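Local coordinates for capsid Protein (Unidentified, PDB 4DMI), which probably serves as a structural subunit of a phage capsid, its chains assembling into a pentamer, at residues 101-106 with 112-117. Numbering follows the deposited sequence.
Sequences IAVIEV and TKILAN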
loop_
_atom_site.group_PDB
_atom_site.type_symbol
_atom_site.label_atom_id
_atom_site.label_comp_id
_atom_site.label_asym_id
_atom_site.label_seq_id
_atom_site.Cartn_x
_atom_site.Cartn_y
_atom_site.Cartn_z
ATOM N N ILE B 101 -22.990 20.405 3.927
ATOM C CA ILE B 101 -21.630 20.072 4.338
ATOM C C ILE B 101 -21.592 18.779 5.134
ATOM O O ILE B 101 -22.358 18.614 6.080
ATOM C CB ILE B 101 -21.067 21.195 5.221
ATOM C CG1 ILE B 101 -21.028 22.504 4.431
ATOM C CG2 ILE B 101 -19.693 20.820 5.779
ATOM C CD1 ILE B 101 -20.619 23.720 5.264
ATOM N N ALA B 102 -20.702 17.867 4.744
ATOM C CA ALA B 102 -20.440 16.632 5.477
ATOM C C ALA B 102 -18.937 16.427 5.503
ATOM O O ALA B 102 -18.318 16.181 4.459
ATOM C CB ALA B 102 -21.121 15.464 4.805
ATOM N N VAL B 103 -18.337 16.567 6.680
ATOM C CA VAL B 103 -16.882 16.579 6.782
ATOM C C VAL B 103 -16.355 15.803 7.971
ATOM O O VAL B 103 -17.078 15.555 8.951
ATOM C CB VAL B 103 -16.317 18.025 6.879
ATOM C CG1 VAL B 103 -16.606 18.822 5.606
ATOM C CG2 VAL B 103 -16.862 18.749 8.110
ATOM N N ILE B 104 -15.091 15.411 7.873
ATOM C CA ILE B 104 -14.304 15.031 9.039
ATOM C C ILE B 104 -13.393 16.207 9.306
ATOM O O ILE B 104 -12.753 16.732 8.397
ATOM C CB ILE B 104 -13.430 13.793 8.756
ATOM C CG1 ILE B 104 -14.318 12.563 8.518
ATOM C CG2 ILE B 104 -12.457 13.538 9.910
ATOM C CD1 ILE B 104 -14.958 11.975 9.802
ATOM N N GLU B 105 -13.322 16.650 10.567
ATOM C CA GLU B 105 -12.440 17.761 10.908
ATOM C C GLU B 105 -11.808 17.620 12.282
ATOM O O GLU B 105 -12.341 16.963 13.180
ATOM C CB GLU B 105 -13.177 19.100 10.804
ATOM C CG GLU B 105 -14.334 19.242 11.774
ATOM C CD GLU B 105 -15.274 20.363 11.390
ATOM O OE1 GLU B 105 -15.086 20.924 10.291
ATOM O OE2 GLU B 105 -16.189 20.682 12.188
ATOM N N VAL B 106 -10.651 18.265 12.436
ATOM C CA VAL B 106 -9.957 18.305 13.715
ATOM C C VAL B 106 -9.939 19.759 14.178
ATOM O O VAL B 106 -9.832 20.672 13.365
ATOM C CB VAL B 106 -8.535 17.697 13.626
ATOM C CG1 VAL B 106 -7.689 18.393 12.568
ATOM C CG2 VAL B 106 -7.845 17.735 14.985
ATOM N N THR B 112 -9.902 25.134 13.084
ATOM C CA THR B 112 -10.476 23.874 12.653
ATOM C C THR B 112 -9.944 23.597 11.260
ATOM O O THR B 112 -9.876 24.498 10.426
ATOM C CB THR B 112 -12.007 23.953 12.620
ATOM O OG1 THR B 112 -12.500 24.269 13.932
ATOM C CG2 THR B 112 -12.596 22.616 12.183
ATOM N N LYS B 113 -9.533 22.355 11.016
ATOM C CA LYS B 113 -9.123 21.941 9.679
ATOM C C LYS B 113 -9.953 20.770 9.206
ATOM O O LYS B 113 -10.161 19.798 9.943
ATOM C CB LYS B 113 -7.632 21.582 9.636
ATOM C CG LYS B 113 -6.732 22.776 9.889
ATOM C CD LYS B 113 -5.264 22.372 9.887
ATOM C CE LYS B 113 -4.407 23.580 10.233
ATOM N NZ LYS B 113 -2.955 23.247 10.349
ATOM N N ILE B 114 -10.417 20.858 7.963
ATOM C CA ILE B 114 -11.148 19.767 7.335
ATOM C C ILE B 114 -10.173 18.721 6.811
ATOM O O ILE B 114 -9.249 19.045 6.053
ATOM C CB ILE B 114 -12.015 20.297 6.185
ATOM C CG1 ILE B 114 -13.121 21.199 6.762
ATOM C CG2 ILE B 114 -12.602 19.152 5.354
ATOM C CD1 ILE B 114 -13.870 22.000 5.691
ATOM N N LEU B 115 -10.368 17.469 7.223
ATOM C CA LEU B 115 -9.502 16.374 6.780
ATOM C C LEU B 115 -10.135 15.560 5.651
ATOM O O LEU B 115 -9.439 14.861 4.916
ATOM C CB LEU B 115 -9.160 15.445 7.950
ATOM C CG LEU B 115 -8.515 16.112 9.159
ATOM C CD1 LEU B 115 -8.156 15.032 10.177
ATOM C CD2 LEU B 115 -7.282 16.925 8.740
ATOM N N ALA B 116 -11.454 15.663 5.506
ATOM C CA ALA B 116 -12.193 15.013 4.426
ATOM C C ALA B 116 -13.373 15.899 4.062
ATOM O O ALA B 116 -14.164 16.255 4.935
ATOM C CB ALA B 116 -12.664 13.625 4.848
ATOM N N ASN B 117 -13.465 16.278 2.787
ATOM C CA ASN B 117 -14.421 17.283 2.312
ATOM C C ASN B 117 -15.389 16.700 1.273
ATOM O O ASN B 117 -14.960 15.999 0.345
ATOM C CB ASN B 117 -13.627 18.458 1.714
ATOM C CG ASN B 117 -14.458 19.715 1.534
ATOM O OD1 ASN B 117 -15.680 19.666 1.352
ATOM N ND2 ASN B 117 -13.784 20.861 1.564
#
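V106 and K113 bond in both directions across an antiparallel hairpin, strands 102-106 and 112-114 running at 143° to each other: K113 N reaches V106 O at 2.9 Å, almost in line with the carbonyl, and V106 N meets K113 O at 3.0 Å. Further along, two residues, L115 and A116, sit opposite the single residue I104, a classic beta bulge that shifts the register by one. I104 O takes a 2.8 Å bond from L115 N, tilted 25° from the carbonyl plane, and a weak one from A116 N, while I104 N donates to a lone pair of A116 O at 3.2 Å.

I104, V106 and A116 share one face, where A116 CB lies 4.0 Å from I104 CB. The L115 chain reaches over to V106, crossing it obliquely, with CD2 4.1 Å from V106 CG1, which chi1 of 57° places between its own backbone N and carbonyl carbon. V103, E105 and I114 occupy the other face; the side chains of I114 and V103 cross at about a right angle, CG2 touching CG1 at 4.0 Å. From the strand end, T112 CG2 approaches OE1 of E105 in the conformer given (3.6 Å); R151 and Q149 hold OE2.

Strand 147-152 pairs with the far edge of 102-107. From strand 133-142, F136 touches I104 and A116, V140 L115, and L142 V106; K113 NZ bonds to L63 O and T66 O of the second subunit.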